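Local coordinates for protein putative modulator of DNA gyrase (PDB 1VPB) that is of unconfirmed function but probably acts as a metallopeptidase of the PmbA/TldD type, at residues N32-A37 against N96-T101; V111-S116 against E312-E317. One frame throughout, in Å; residues are numbered along the deposited sequence.

Contact 1. Residues N32-A37 against N96-T101; sequences NGCQAA and NGIDST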
ATOM      1  N   ASN A  32      21.157 -17.780 -23.282  1.00 34.81           N
ATOM      2  CA  ASN A  32      22.075 -16.676 -22.880  1.00 31.82           C
ATOM      3  C   ASN A  32      22.453 -16.669 -21.389  1.00 29.73           C
ATOM      4  O   ASN A  32      22.870 -15.626 -20.904  1.00 31.35           O
ATOM      5  CB  ASN A  32      21.465 -15.354 -23.271  1.00 32.89           C
ATOM      6  CG  ASN A  32      21.537 -15.108 -24.756  1.00 42.02           C
ATOM      7  OD1 ASN A  32      22.604 -14.763 -25.259  1.00 40.10           O
ATOM      8  ND2 ASN A  32      20.458 -15.369 -25.472  1.00 36.98           N
ATOM      9  N   GLY A  33      22.369 -17.812 -20.747  1.00 31.66           N
ATOM     10  CA  GLY A  33      22.976 -18.041 -19.446  1.00 31.76           C
ATOM     11  C   GLY A  33      22.151 -18.754 -18.402  1.00 29.28           C
ATOM     12  O   GLY A  33      22.699 -19.210 -17.403  1.00 31.16           O
ATOM     13  N   CYS A  34      20.837 -18.869 -18.615  1.00 30.65           N
ATOM     14  CA  CYS A  34      20.007 -19.582 -17.671  1.00 30.50           C
ATOM     15  C   CYS A  34      20.037 -21.099 -17.901  1.00 30.26           C
ATOM     16  O   CYS A  34      19.727 -21.537 -19.012  1.00 32.93           O
ATOM     17  CB  CYS A  34      18.552 -19.135 -17.752  1.00 30.00           C
ATOM     18  SG  CYS A  34      18.281 -17.387 -17.312  1.00 32.36           S
ATOM     19  N   GLN A  35      20.281 -21.822 -16.832  1.00 28.59           N
ATOM     20  CA  GLN A  35      20.137 -23.306 -16.800  1.00 28.78           C
ATOM     21  C   GLN A  35      18.625 -23.579 -16.786  1.00 32.95           C
ATOM     22  O   GLN A  35      18.173 -24.612 -17.257  1.00 32.16           O
ATOM     23  CB  GLN A  35      20.791 -23.965 -15.650  1.00 30.80           C
ATOM     24  CG  GLN A  35      22.261 -24.059 -15.740  1.00 31.75           C
ATOM     25  CD  GLN A  35      22.969 -22.780 -15.317  1.00 30.33           C
ATOM     26  OE1 GLN A  35      22.347 -21.879 -14.692  1.00 30.10           O
ATOM     27  NE2 GLN A  35      24.262 -22.643 -15.713  1.00 29.43           N
ATOM     28  N   ALA A  36      17.836 -22.644 -16.232  1.00 30.62           N
ATOM     29  CA  ALA A  36      16.391 -22.821 -16.121  1.00 31.45           C
ATOM     30  C   ALA A  36      15.753 -21.440 -16.044  1.00 32.64           C
ATOM     31  O   ALA A  36      16.390 -20.463 -15.683  1.00 30.31           O
ATOM     32  CB  ALA A  36      16.027 -23.619 -14.944  1.00 30.91           C
ATOM     33  N   ALA A  37      14.479 -21.362 -16.427  1.00 31.51           N
ATOM     34  CA  ALA A  37      13.745 -20.097 -16.342  1.00 29.84           C
ATOM     35  C   ALA A  37      12.240 -20.370 -16.233  1.00 33.68           C
ATOM     36  O   ALA A  37      11.767 -21.431 -16.635  1.00 33.49           O
ATOM     37  CB  ALA A  37      13.999 -19.244 -17.510  1.00 32.53           C
ATOM     38  N   ASN A  96      20.850  -8.410 -19.303  1.00 32.29           N
ATOM     39  CA  ASN A  96      21.282  -7.665 -18.131  1.00 33.28           C
ATOM     40  C   ASN A  96      20.778  -8.307 -16.858  1.00 33.72           C
ATOM     41  O   ASN A  96      21.524  -8.370 -15.912  1.00 32.61           O
ATOM     42  CB  ASN A  96      20.853  -6.214 -18.211  1.00 35.46           C
ATOM     43  CG  ASN A  96      21.672  -5.444 -19.236  1.00 44.83           C
ATOM     44  OD1 ASN A  96      22.724  -5.932 -19.730  1.00 50.18           O
ATOM     45  ND2 ASN A  96      21.228  -4.229 -19.555  1.00 47.16           N
ATOM     46  N   GLY A  97      19.539  -8.825 -16.857  1.00 31.00           N
ATOM     47  CA  GLY A  97      19.006  -9.539 -15.724  1.00 27.67           C
ATOM     48  C   GLY A  97      19.788 -10.805 -15.371  1.00 28.85           C
ATOM     49  O   GLY A  97      20.091 -11.060 -14.198  1.00 28.98           O
ATOM     50  N   ILE A  98      20.170 -11.538 -16.412  1.00 28.68           N
ATOM     51  CA  ILE A  98      20.945 -12.768 -16.237  1.00 29.17           C
ATOM     52  C   ILE A  98      22.307 -12.450 -15.610  1.00 29.77           C
ATOM     53  O   ILE A  98      22.718 -13.049 -14.621  1.00 30.29           O
ATOM     54  CB  ILE A  98      21.099 -13.505 -17.598  1.00 28.23           C
ATOM     55  CG1 ILE A  98      19.766 -14.077 -18.047  1.00 29.19           C
ATOM     56  CG2 ILE A  98      22.122 -14.588 -17.500  1.00 30.86           C
ATOM     57  CD1 ILE A  98      19.730 -14.640 -19.462  1.00 31.77           C
ATOM     58  N   ASP A  99      22.979 -11.457 -16.184  1.00 29.14           N
ATOM     59  CA  ASP A  99      24.320 -11.115 -15.750  1.00 29.91           C
ATOM     60  C   ASP A  99      24.316 -10.515 -14.339  1.00 27.63           C
ATOM     61  O   ASP A  99      25.163 -10.824 -13.540  1.00 29.92           O
ATOM     62  CB  ASP A  99      24.946 -10.220 -16.750  1.00 34.36           C
ATOM     63  CG  ASP A  99      25.323 -10.939 -18.047  1.00 40.31           C
ATOM     64  OD1 ASP A  99      25.503 -12.193 -18.104  1.00 37.28           O
ATOM     65  OD2 ASP A  99      25.482 -10.264 -19.077  1.00 44.90           O
ATOM     66  N   SER A 100      23.264  -9.760 -14.017  1.00 29.76           N
ATOM     67  CA  SER A 100      23.090  -9.209 -12.689  1.00 28.32           C
ATOM     68  C   SER A 100      22.801 -10.298 -11.644  1.00 26.66           C
ATOM     69  O   SER A 100      23.340 -10.265 -10.530  1.00 30.82           O
ATOM     70  CB  SER A 100      21.951  -8.217 -12.723  1.00 31.39           C
ATOM     71  OG  SER A 100      22.329  -7.100 -13.484  1.00 33.82           O
ATOM     72  N   THR A 101      21.994 -11.248 -12.021  1.00 29.43           N
ATOM     73  CA  THR A 101      21.605 -12.362 -11.144  1.00 29.02           C
ATOM     74  C   THR A 101      22.830 -13.153 -10.759  1.00 30.00           C
ATOM     75  O   THR A 101      22.986 -13.576  -9.620  1.00 28.51           O
ATOM     76  CB  THR A 101      20.589 -13.274 -11.834  1.00 29.44           C
ATOM     77  OG1 THR A 101      19.332 -12.599 -12.007  1.00 29.28           O
ATOM     78  CG2 THR A 101      20.293 -14.571 -11.118  1.00 28.80           C
TER
HETATM   79  O   HOH W   1      25.185 -14.771 -19.567  1.00 28.13           O
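I98 of helix 87-101 reaches across to the turn that leads from helix 16-31 into strand 36-52, and its branches divide the work. From CB, directed at the turn, CG1 comes up against the sulfur of C34, with I98 CG1 3.7 Å from C34 SG. The chain then runs extended to CD1, which meets two different neighbours: I98 CD1 is 3.8 Å from C34 SG and 3.6 Å from N32 O. The other branch, CG2, lies anti to the backbone N and faces the backbone instead: I98 CG2 is 3.6 Å from N32 O and 4.1 Å from G33 CA. N32 O thus meets both methyls of the isoleucine. The positive phi of 136° at G33 suits glycine. Beyond the isoleucine, a water donates both to N32 O (2.8 Å) and to D99 OD1 (3.0 Å), and D99 is further paired with K95 and R102. C34 also rests on L71 and V73 of strand 58-73, and V73 touches I98 as well. No direct hydrogen bond joins the two segments, so the chemistry implies a join made by dispersion contacts around buried I98 and C34, with polar matching left to a bridging water.

Contact 2. Residues V111-S116 against E312-E317; sequences VLADPS and EGIATE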
ATOM      1  N   VAL A 111      15.302 -24.338  -6.951  1.00 38.94           N
ATOM      2  CA  VAL A 111      15.230 -25.317  -7.996  1.00 37.71           C
ATOM      3  C   VAL A 111      13.822 -25.349  -8.585  1.00 36.71           C
ATOM      4  O   VAL A 111      12.891 -24.843  -8.010  1.00 40.27           O
ATOM      5  CB  VAL A 111      15.603 -26.731  -7.486  1.00 40.65           C
ATOM      6  CG1 VAL A 111      17.050 -26.763  -7.011  1.00 43.57           C
ATOM      7  CG2 VAL A 111      14.620 -27.177  -6.432  1.00 42.28           C
ATOM      8  N   LEU A 112      13.717 -25.895  -9.780  1.00 37.79           N
ATOM      9  CA  LEU A 112      12.394 -26.091 -10.386  1.00 36.32           C
ATOM     10  C   LEU A 112      11.768 -27.300  -9.713  1.00 36.04           C
ATOM     11  O   LEU A 112      12.445 -28.188  -9.187  1.00 37.94           O
ATOM     12  CB  LEU A 112      12.517 -26.317 -11.891  1.00 35.73           C
ATOM     13  CG  LEU A 112      12.992 -25.130 -12.781  1.00 34.75           C
ATOM     14  CD1 LEU A 112      12.823 -25.416 -14.254  1.00 43.63           C
ATOM     15  CD2 LEU A 112      12.291 -23.920 -12.444  1.00 42.32           C
ATOM     16  N   ALA A 113      10.449 -27.282  -9.688  1.00 39.16           N
ATOM     17  CA  ALA A 113       9.703 -28.452  -9.193  1.00 41.83           C
ATOM     18  C   ALA A 113       9.951 -29.680 -10.080  1.00 38.77           C
ATOM     19  O   ALA A 113      10.269 -29.569 -11.256  1.00 37.65           O
ATOM     20  CB  ALA A 113       8.209 -28.126  -9.190  1.00 44.02           C
ATOM     21  N   ASP A 114       9.739 -30.865  -9.510  1.00 37.90           N
ATOM     22  CA  ASP A 114       9.738 -32.110 -10.241  1.00 37.63           C
ATOM     23  C   ASP A 114       8.557 -32.018 -11.230  1.00 34.10           C
ATOM     24  O   ASP A 114       7.416 -31.792 -10.770  1.00 36.11           O
ATOM     25  CB  ASP A 114       9.464 -33.218  -9.253  1.00 41.92           C
ATOM     26  CG  ASP A 114       9.303 -34.600  -9.874  1.00 44.56           C
ATOM     27  OD1 ASP A 114       9.056 -34.828 -11.072  1.00 43.00           O
ATOM     28  OD2 ASP A 114       9.442 -35.579  -9.119  1.00 59.12           O
ATOM     29  N   PRO A 115       8.779 -32.169 -12.513  1.00 36.36           N
ATOM     30  CA  PRO A 115       7.685 -31.964 -13.483  1.00 34.49           C
ATOM     31  C   PRO A 115       6.573 -32.993 -13.436  1.00 40.47           C
ATOM     32  O   PRO A 115       5.494 -32.696 -13.962  1.00 38.39           O
ATOM     33  CB  PRO A 115       8.405 -31.941 -14.829  1.00 39.18           C
ATOM     34  CG  PRO A 115       9.581 -32.726 -14.556  1.00 36.78           C
ATOM     35  CD  PRO A 115      10.012 -32.523 -13.204  1.00 36.78           C
ATOM     36  N   SER A 116       6.790 -34.062 -12.691  1.00 37.54           N
ATOM     37  CA  SER A 116       5.735 -35.082 -12.472  1.00 38.67           C
ATOM     38  C   SER A 116       4.595 -34.461 -11.623  1.00 41.96           C
ATOM     39  O   SER A 116       3.430 -34.922 -11.694  1.00 39.76           O
ATOM     40  CB  SER A 116       6.314 -36.307 -11.811  1.00 40.55           C
ATOM     41  OG  SER A 116       6.573 -36.081 -10.476  1.00 41.06           O
ATOM     42  N   GLU A 312       4.145 -21.993  -9.592  1.00 36.80           N
ATOM     43  CA  GLU A 312       5.243 -22.853  -9.842  1.00 37.93           C
ATOM     44  C   GLU A 312       4.820 -24.003 -10.799  1.00 35.41           C
ATOM     45  O   GLU A 312       5.598 -24.932 -10.955  1.00 37.79           O
ATOM     46  CB  GLU A 312       5.724 -23.578  -8.547  1.00 42.19           C
ATOM     47  CG  GLU A 312       6.209 -22.807  -7.373  1.00 56.58           C
ATOM     48  CD  GLU A 312       7.184 -23.670  -6.592  1.00 54.28           C
ATOM     49  OE1 GLU A 312       6.796 -24.547  -5.785  1.00 47.04           O
ATOM     50  OE2 GLU A 312       8.358 -23.503  -6.854  1.00 54.57           O
ATOM     51  N   GLY A 313       3.573 -23.968 -11.287  1.00 37.16           N
ATOM     52  CA  GLY A 313       3.012 -25.015 -12.161  1.00 36.66           C
ATOM     53  C   GLY A 313       2.465 -26.265 -11.457  1.00 33.67           C
ATOM     54  O   GLY A 313       1.992 -27.190 -12.146  1.00 35.47           O
ATOM     55  N   ILE A 314       2.538 -26.304 -10.144  1.00 33.21           N
ATOM     56  CA  ILE A 314       2.217 -27.476  -9.362  1.00 32.92           C
ATOM     57  C   ILE A 314       0.711 -27.679  -9.502  1.00 33.44           C
ATOM     58  O   ILE A 314      -0.035 -26.748  -9.305  1.00 32.36           O
ATOM     59  CB  ILE A 314       2.586 -27.339  -7.896  1.00 34.13           C
ATOM     60  CG1 ILE A 314       4.102 -27.128  -7.723  1.00 40.75           C
ATOM     61  CG2 ILE A 314       2.193 -28.564  -7.116  1.00 36.67           C
ATOM     62  CD1 ILE A 314       4.877 -27.993  -8.525  1.00 40.37           C
ATOM     63  N   ALA A 315       0.295 -28.893  -9.775  1.00 34.62           N
ATOM     64  CA  ALA A 315      -1.146 -29.194  -9.834  1.00 33.57           C
ATOM     65  C   ALA A 315      -1.794 -29.002  -8.442  1.00 33.24           C
ATOM     66  O   ALA A 315      -1.343 -29.597  -7.432  1.00 33.48           O
ATOM     67  CB  ALA A 315      -1.339 -30.622 -10.284  1.00 35.81           C
ATOM     68  N   THR A 316      -2.852 -28.215  -8.370  1.00 32.70           N
ATOM     69  CA  THR A 316      -3.670 -28.118  -7.158  1.00 31.99           C
ATOM     70  C   THR A 316      -4.427 -29.412  -6.922  1.00 32.23           C
ATOM     71  O   THR A 316      -4.739 -30.132  -7.862  1.00 32.82           O
ATOM     72  CB  THR A 316      -4.628 -26.952  -7.230  1.00 32.86           C
ATOM     73  OG1 THR A 316      -5.372 -27.027  -8.453  1.00 33.69           O
ATOM     74  CG2 THR A 316      -3.830 -25.581  -7.310  1.00 35.13           C
ATOM     75  N   GLU A 317      -4.735 -29.677  -5.677  1.00 34.31           N
ATOM     76  CA  GLU A 317      -5.466 -30.860  -5.263  1.00 34.96           C
ATOM     77  C   GLU A 317      -6.366 -30.416  -4.131  1.00 36.98           C
ATOM     78  O   GLU A 317      -6.005 -29.583  -3.296  1.00 35.83           O
ATOM     79  CB  GLU A 317      -4.499 -31.889  -4.639  1.00 37.90           C
ATOM     80  CG  GLU A 317      -3.437 -32.374  -5.580  1.00 45.73           C
ATOM     81  CD  GLU A 317      -2.503 -33.355  -4.878  1.00 47.53           C
ATOM     82  OE1 GLU A 317      -2.880 -33.990  -3.864  1.00 48.01           O
ATOM     83  OE2 GLU A 317      -1.369 -33.447  -5.317  1.00 48.95           O
TER
HETATM   84  O   HOH W   2      10.071 -23.733  -8.625  1.00 32.32           O
HETATM   85  O   HOH W   3       8.692 -25.327 -11.234  1.00 23.60           O
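A113 puts its methyl group against the end of I314, and this pair supplies the direct side-chain contact between the two loops. The approach is tight: A113 CB and I314 CD1 are 3.4 Å apart, closer than carbons usually pack. A113 directs its CB at the opposite loop, whereas the isoleucine has to bend round to meet it. In I314 the CG1 branch stands beside the backbone N, and a chi2 of -44° folds CD1 back instead of extending it, which carries the methyl to the alanine. T334 of helix 334-340 packs on A113 too, while R117 lies against I314.

Polar groups next to this apolar touch are joined through solvent. One water accepts from A113 N at 3.0 Å and donates to E312 O at 3.1 Å, linking the two backbones. A second water donates to V111 O at 3.1 Å and also reaches E312 OE2, but that last distance, 2.5 Å, is shorter than usual and its exact length is doubtful. The other carboxylate oxygen, E312 OE1, is hydrogen-bonded to T334 OG1, which probably restricts the rotation of the group; the water is a second partner.

Each loop also has its own internal order. D114 OD1 accepts from S116 N at 2.9 Å with an N-H...O angle of 160°, the donor N lying well above the carboxylate plane. On the other loop, D310 takes the backbone N-H groups of both E312 and I314, and backbone bonds from G313 to Y119 and from A315 to R117 continue the union beyond the methyl contact. The D114 bond closes an Asx turn, here leading into the 3-10 segment that begins at P115, within a loop-to-loop junction between the connection following helix 87-101 and the C-terminal metallopeptidase region of the family.

In the fold
The two contacts share a chemistry but differ in setting. Contact 1 is partly buried, about 33 Å from the chain centre to its own, and sets a helical isoleucine against the carbonyl, glycine and cysteine of the turn entering the six-stranded antiparallel sheet; its helix also meets the second subunit. Contact 2 is buried, about 22 Å centre to centre, and makes a methyl-to-methyl touch between two irregular loops far apart in sequence, with no other chain touching them. Both add bridging water, one in contact 1 and two in contact 2. Their centres lie about 21 Å apart, yet they meet directly where A36 CB packs 3.7 Å from L112 CD1, so strand 36-52 borders both.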